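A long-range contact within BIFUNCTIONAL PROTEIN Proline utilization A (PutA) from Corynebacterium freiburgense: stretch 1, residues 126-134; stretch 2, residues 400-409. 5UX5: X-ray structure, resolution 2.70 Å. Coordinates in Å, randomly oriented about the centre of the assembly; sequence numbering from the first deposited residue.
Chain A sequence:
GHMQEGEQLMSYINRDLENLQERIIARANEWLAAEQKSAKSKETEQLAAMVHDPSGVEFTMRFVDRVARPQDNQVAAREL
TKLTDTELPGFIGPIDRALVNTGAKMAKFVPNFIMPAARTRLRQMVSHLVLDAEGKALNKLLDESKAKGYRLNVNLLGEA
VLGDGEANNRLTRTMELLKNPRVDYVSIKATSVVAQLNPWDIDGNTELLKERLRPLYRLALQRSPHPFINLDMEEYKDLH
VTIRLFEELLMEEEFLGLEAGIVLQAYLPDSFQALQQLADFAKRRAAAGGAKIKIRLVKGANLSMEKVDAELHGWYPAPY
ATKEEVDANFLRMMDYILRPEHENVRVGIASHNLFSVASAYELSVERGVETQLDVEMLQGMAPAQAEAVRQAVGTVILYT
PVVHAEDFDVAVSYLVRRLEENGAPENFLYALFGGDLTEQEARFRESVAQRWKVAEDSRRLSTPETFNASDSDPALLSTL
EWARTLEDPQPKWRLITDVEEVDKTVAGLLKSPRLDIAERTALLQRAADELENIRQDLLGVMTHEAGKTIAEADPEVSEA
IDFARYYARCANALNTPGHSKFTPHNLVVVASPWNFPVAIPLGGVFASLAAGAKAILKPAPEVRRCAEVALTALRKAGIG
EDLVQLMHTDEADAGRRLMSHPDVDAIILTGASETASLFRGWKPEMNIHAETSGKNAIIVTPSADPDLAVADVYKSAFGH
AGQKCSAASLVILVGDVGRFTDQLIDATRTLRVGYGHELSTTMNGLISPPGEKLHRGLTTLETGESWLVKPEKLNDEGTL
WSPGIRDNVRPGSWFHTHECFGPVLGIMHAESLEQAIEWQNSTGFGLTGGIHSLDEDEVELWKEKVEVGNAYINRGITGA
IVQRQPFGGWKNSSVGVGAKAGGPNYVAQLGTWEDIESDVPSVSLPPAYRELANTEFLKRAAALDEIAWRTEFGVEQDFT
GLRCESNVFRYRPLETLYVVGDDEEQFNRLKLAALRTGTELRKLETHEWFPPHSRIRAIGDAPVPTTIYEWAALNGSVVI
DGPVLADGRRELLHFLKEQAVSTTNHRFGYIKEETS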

ATOM      1  N   VAL A 126      27.781  18.292  -0.028  1.00 71.35           N
ATOM      2  CA  VAL A 126      27.670  16.851  -0.266  1.00 70.90           C
ATOM      3  C   VAL A 126      28.262  16.472  -1.622  1.00 82.29           C
ATOM      4  O   VAL A 126      28.837  15.385  -1.768  1.00 88.08           O
ATOM      5  CB  VAL A 126      26.203  16.382  -0.141  1.00 59.80           C
ATOM      6  N   SER A 127      28.155  17.360  -2.625  1.00 79.38           N
ATOM      7  CA  SER A 127      28.684  17.051  -3.953  1.00 74.74           C
ATOM      8  C   SER A 127      30.196  16.853  -3.920  1.00 78.43           C
ATOM      9  O   SER A 127      30.723  15.945  -4.573  1.00 77.85           O
ATOM     10  CB  SER A 127      28.315  18.148  -4.951  1.00 67.51           C
ATOM     11  N   HIS A 128      30.917  17.691  -3.170  1.00 80.03           N
ATOM     12  CA  HIS A 128      32.366  17.537  -3.102  1.00 80.44           C
ATOM     13  C   HIS A 128      32.803  16.465  -2.109  1.00 81.06           C
ATOM     14  O   HIS A 128      33.995  16.149  -2.066  1.00 81.43           O
ATOM     15  CB  HIS A 128      33.034  18.875  -2.756  1.00 79.17           C
ATOM     16  N   LEU A 129      31.875  15.875  -1.339  1.00 81.70           N
ATOM     17  CA  LEU A 129      32.195  14.810  -0.388  1.00 76.11           C
ATOM     18  C   LEU A 129      31.908  13.392  -0.903  1.00 76.70           C
ATOM     19  O   LEU A 129      32.344  12.424  -0.266  1.00 80.68           O
ATOM     20  CB  LEU A 129      31.440  15.031   0.932  1.00 67.05           C
ATOM     21  N   VAL A 130      31.194  13.231  -2.021  1.00 69.97           N
ATOM     22  CA  VAL A 130      31.002  11.918  -2.637  1.00 58.37           C
ATOM     23  C   VAL A 130      32.096  11.696  -3.673  1.00 59.00           C
ATOM     24  O   VAL A 130      32.322  12.549  -4.541  1.00 60.25           O
ATOM     25  CB  VAL A 130      29.612  11.800  -3.278  1.00 50.16           C
ATOM     26  CG1 VAL A 130      29.506  10.480  -4.016  1.00 52.04           C
ATOM     27  CG2 VAL A 130      28.527  11.926  -2.227  1.00 41.56           C
ATOM     28  N   LEU A 131      32.778  10.551  -3.587  1.00 55.76           N
ATOM     29  CA  LEU A 131      33.976  10.295  -4.382  1.00 53.25           C
ATOM     30  C   LEU A 131      33.768   9.095  -5.293  1.00 49.98           C
ATOM     31  O   LEU A 131      32.904   8.247  -5.046  1.00 47.35           O
ATOM     32  CB  LEU A 131      35.198  10.049  -3.486  1.00 55.06           C
ATOM     33  CG  LEU A 131      35.785  11.258  -2.763  1.00 53.91           C
ATOM     34  CD1 LEU A 131      36.978  10.838  -1.937  1.00 46.99           C
ATOM     35  CD2 LEU A 131      36.168  12.351  -3.767  1.00 57.99           C
ATOM     36  N   ASP A 132      34.591   9.026  -6.344  1.00 51.20           N
ATOM     37  CA  ASP A 132      34.524   7.923  -7.299  1.00 58.53           C
ATOM     38  C   ASP A 132      35.140   6.674  -6.676  1.00 59.01           C
ATOM     39  O   ASP A 132      36.309   6.689  -6.273  1.00 64.48           O
ATOM     40  CB  ASP A 132      35.245   8.299  -8.596  1.00 66.01           C
ATOM     41  CG  ASP A 132      34.840   7.411  -9.782  1.00 68.69           C
ATOM     42  OD1 ASP A 132      34.919   6.165  -9.654  1.00 71.24           O
ATOM     43  OD2 ASP A 132      34.412   7.968 -10.834  1.00 61.00           O
ATOM     44  N   ALA A 133      34.354   5.589  -6.612  1.00 56.32           N
ATOM     45  CA  ALA A 133      34.818   4.346  -6.002  1.00 53.01           C
ATOM     46  C   ALA A 133      36.086   3.816  -6.665  1.00 58.51           C
ATOM     47  O   ALA A 133      36.800   3.001  -6.068  1.00 58.43           O
ATOM     48  CB  ALA A 133      33.707   3.292  -6.056  1.00 39.95           C
ATOM     49  N   GLU A 134      36.391   4.281  -7.872  1.00 64.77           N
ATOM     50  CA  GLU A 134      37.544   3.834  -8.634  1.00 70.04           C
ATOM     51  C   GLU A 134      38.570   4.934  -8.894  1.00 70.46           C
ATOM     52  O   GLU A 134      39.657   4.637  -9.408  1.00 69.55           O
ATOM     53  CB  GLU A 134      37.079   3.231  -9.971  1.00 73.73           C
ATOM     54  CG  GLU A 134      36.122   2.063  -9.812  1.00 76.90           C
ATOM     55  CD  GLU A 134      35.477   1.652 -11.116  1.00 88.90           C
ATOM     56  OE1 GLU A 134      35.661   2.362 -12.126  1.00 91.34           O
ATOM     57  OE2 GLU A 134      34.780   0.614 -11.132  1.00 95.79           O
ATOM     58  N   THR A 400      32.710   7.798   4.788  1.00 41.91           N
ATOM     59  CA  THR A 400      33.157   8.252   3.471  1.00 52.89           C
ATOM     60  C   THR A 400      32.280   7.650   2.379  1.00 54.31           C
ATOM     61  O   THR A 400      32.428   6.452   2.062  1.00 50.83           O
ATOM     62  CB  THR A 400      34.628   7.892   3.253  1.00 55.65           C
ATOM     63  OG1 THR A 400      35.421   8.516   4.268  1.00 58.41           O
ATOM     64  CG2 THR A 400      35.122   8.359   1.894  1.00 49.76           C
ATOM     65  N   PRO A 401      31.392   8.437   1.761  1.00 49.71           N
ATOM     66  CA  PRO A 401      30.524   7.901   0.706  1.00 40.66           C
ATOM     67  C   PRO A 401      31.255   7.861  -0.622  1.00 44.02           C
ATOM     68  O   PRO A 401      31.965   8.799  -0.996  1.00 54.20           O
ATOM     69  CB  PRO A 401      29.366   8.903   0.648  1.00 33.85           C
ATOM     70  CG  PRO A 401      29.926  10.182   1.205  1.00 42.46           C
ATOM     71  CD  PRO A 401      31.288   9.900   1.847  1.00 47.63           C
ATOM     72  N   VAL A 402      31.094   6.749  -1.329  1.00 40.52           N
ATOM     73  CA  VAL A 402      31.660   6.596  -2.660  1.00 45.96           C
ATOM     74  C   VAL A 402      30.589   6.051  -3.600  1.00 43.79           C
ATOM     75  O   VAL A 402      29.555   5.520  -3.178  1.00 38.63           O
ATOM     76  CB  VAL A 402      32.927   5.702  -2.672  1.00 46.22           C
ATOM     77  CG1 VAL A 402      33.973   6.268  -1.737  1.00 45.32           C
ATOM     78  CG2 VAL A 402      32.591   4.286  -2.270  1.00 41.94           C
ATOM     79  N   VAL A 403      30.841   6.198  -4.900  1.00 41.84           N
ATOM     80  CA  VAL A 403      29.824   5.904  -5.894  1.00 46.71           C
ATOM     81  C   VAL A 403      30.463   5.501  -7.220  1.00 58.83           C
ATOM     82  O   VAL A 403      31.617   5.832  -7.514  1.00 56.47           O
ATOM     83  CB  VAL A 403      28.896   7.131  -6.065  1.00 44.43           C
ATOM     84  CG1 VAL A 403      29.606   8.254  -6.826  1.00 38.40           C
ATOM     85  CG2 VAL A 403      27.594   6.728  -6.712  1.00 39.98           C
ATOM     86  N   HIS A 404      29.708   4.735  -8.003  1.00 61.11           N
ATOM     87  CA  HIS A 404      30.017   4.521  -9.406  1.00 68.93           C
ATOM     88  C   HIS A 404      29.690   5.787 -10.197  1.00 71.68           C
ATOM     89  O   HIS A 404      28.748   6.513  -9.871  1.00 76.24           O
ATOM     90  CB  HIS A 404      29.225   3.335  -9.943  1.00 78.07           C
ATOM     91  CG  HIS A 404      29.608   2.940 -11.333  1.00 85.78           C
ATOM     92  ND1 HIS A 404      29.124   3.585 -12.452  1.00 84.52           N
ATOM     93  CD2 HIS A 404      30.446   1.977 -11.783  1.00 88.61           C
ATOM     94  CE1 HIS A 404      29.644   3.031 -13.532  1.00 86.33           C
ATOM     95  NE2 HIS A 404      30.448   2.054 -13.152  1.00 90.97           N
ATOM     96  N   ALA A 405      30.479   6.051 -11.246  1.00 70.46           N
ATOM     97  CA  ALA A 405      30.447   7.353 -11.922  1.00 67.61           C
ATOM     98  C   ALA A 405      29.043   7.767 -12.358  1.00 69.27           C
ATOM     99  O   ALA A 405      28.612   8.897 -12.103  1.00 64.91           O
ATOM    100  CB  ALA A 405      31.394   7.338 -13.122  1.00 72.35           C
ATOM    101  N   GLU A 406      28.312   6.868 -13.028  1.00 77.02           N
ATOM    102  CA  GLU A 406      26.985   7.234 -13.530  1.00 81.08           C
ATOM    103  C   GLU A 406      26.020   7.538 -12.400  1.00 74.24           C
ATOM    104  O   GLU A 406      25.054   8.286 -12.586  1.00 79.58           O
ATOM    105  CB  GLU A 406      26.399   6.119 -14.395  1.00 87.24           C
ATOM    106  CG  GLU A 406      27.372   5.015 -14.735  1.00 94.45           C
ATOM    107  CD  GLU A 406      26.697   3.663 -14.823  1.00100.62           C
ATOM    108  OE1 GLU A 406      25.712   3.443 -14.077  1.00103.39           O
ATOM    109  OE2 GLU A 406      27.140   2.830 -15.644  1.00102.52           O
ATOM    110  N   ASP A 407      26.243   6.960 -11.232  1.00 66.29           N
ATOM    111  CA  ASP A 407      25.282   7.080 -10.155  1.00 64.38           C
ATOM    112  C   ASP A 407      25.519   8.319  -9.301  1.00 56.89           C
ATOM    113  O   ASP A 407      24.884   8.466  -8.254  1.00 46.81           O
ATOM    114  CB  ASP A 407      25.303   5.807  -9.305  1.00 66.27           C
ATOM    115  CG  ASP A 407      25.002   4.551 -10.127  1.00 76.36           C
ATOM    116  OD1 ASP A 407      24.517   4.674 -11.278  1.00 79.37           O
ATOM    117  OD2 ASP A 407      25.239   3.434  -9.615  1.00 80.49           O
ATOM    118  N   PHE A 408      26.376   9.234  -9.755  1.00 58.33           N
ATOM    119  CA  PHE A 408      26.801  10.351  -8.918  1.00 59.95           C
ATOM    120  C   PHE A 408      25.623  11.226  -8.478  1.00 68.33           C
ATOM    121  O   PHE A 408      25.325  11.328  -7.281  1.00 67.26           O
ATOM    122  CB  PHE A 408      27.842  11.172  -9.664  1.00 58.93           C
ATOM    123  CG  PHE A 408      28.360  12.319  -8.876  1.00 66.92           C
ATOM    124  CD1 PHE A 408      29.465  12.161  -8.048  1.00 69.15           C
ATOM    125  CD2 PHE A 408      27.741  13.562  -8.954  1.00 67.94           C
ATOM    126  CE1 PHE A 408      29.949  13.222  -7.315  1.00 72.94           C
ATOM    127  CE2 PHE A 408      28.215  14.632  -8.224  1.00 73.00           C
ATOM    128  CZ  PHE A 408      29.325  14.465  -7.399  1.00 76.44           C
ATOM    129  N   ASP A 409      24.953  11.889  -9.432  1.00 75.02           N
ATOM    130  CA  ASP A 409      23.862  12.798  -9.073  1.00 70.04           C
ATOM    131  C   ASP A 409      22.757  12.072  -8.303  1.00 71.76           C
ATOM    132  O   ASP A 409      22.136  12.659  -7.404  1.00 68.99           O
ATOM    133  CB  ASP A 409      23.308  13.484 -10.333  1.00 65.83           C
TER

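Stretch 1 leaves a helix and falls into register beside a strand of stretch 2, far away in sequence, so that the two run parallel. The first contact is made from the helix: the carbonyl O of Ser127 lies 3.5 Å from CZ of Phe408, near the plane of the ring and at its edge, where the slightly positive ring hydrogens suit a carbonyl oxygen. Leu129 approaches through its backbone, its O 3.5 Å from CD of Pro401.

Val130 is the apolar hub. Buried and compact, it has branches that serve two neighbours: CG1 packs 3.6 Å from CG1 of Val403, and CG2 lies 4.1 Å from CG of Pro401. Its CB also comes within 4.3 Å of CE1 of Phe408, while its carbonyl O, like that of Ser127, faces the ring edge.

At Leu131 the strands pair. Its N donates to the O of Pro401 (3.2 Å), and its O accepts from the N of Val403 (2.9 Å), so one residue bonds to the residues before and after its partner Val402, the signature of parallel pairing. Proline is compatible with position 401: it lacks an N-H, but its hydrogen bond to stretch 1 uses the carbonyl O, and its ring is free to pack against Val130. The O of Leu131 also receives a CA-H...O contact from CA of Val402 (3.2 Å). The side chains of Leu131 and Val402 share a face of the sheet, with CB of the former 4.3 Å from CG1 of the latter.

Asp132 directs its CB away, yet OD2 returns to within 3.8 Å of CB of Ala405. Its OD1 accepts a hydrogen bond from the N of Glu134 (3.0 Å), the carboxylate thus holding the turn that follows the strand. Ala133 closes the ladder: its N donates to the O of Val403 (2.9 Å) at a nearly linear 173°, and its small CB rests 4.1 Å from CG2 of Val402.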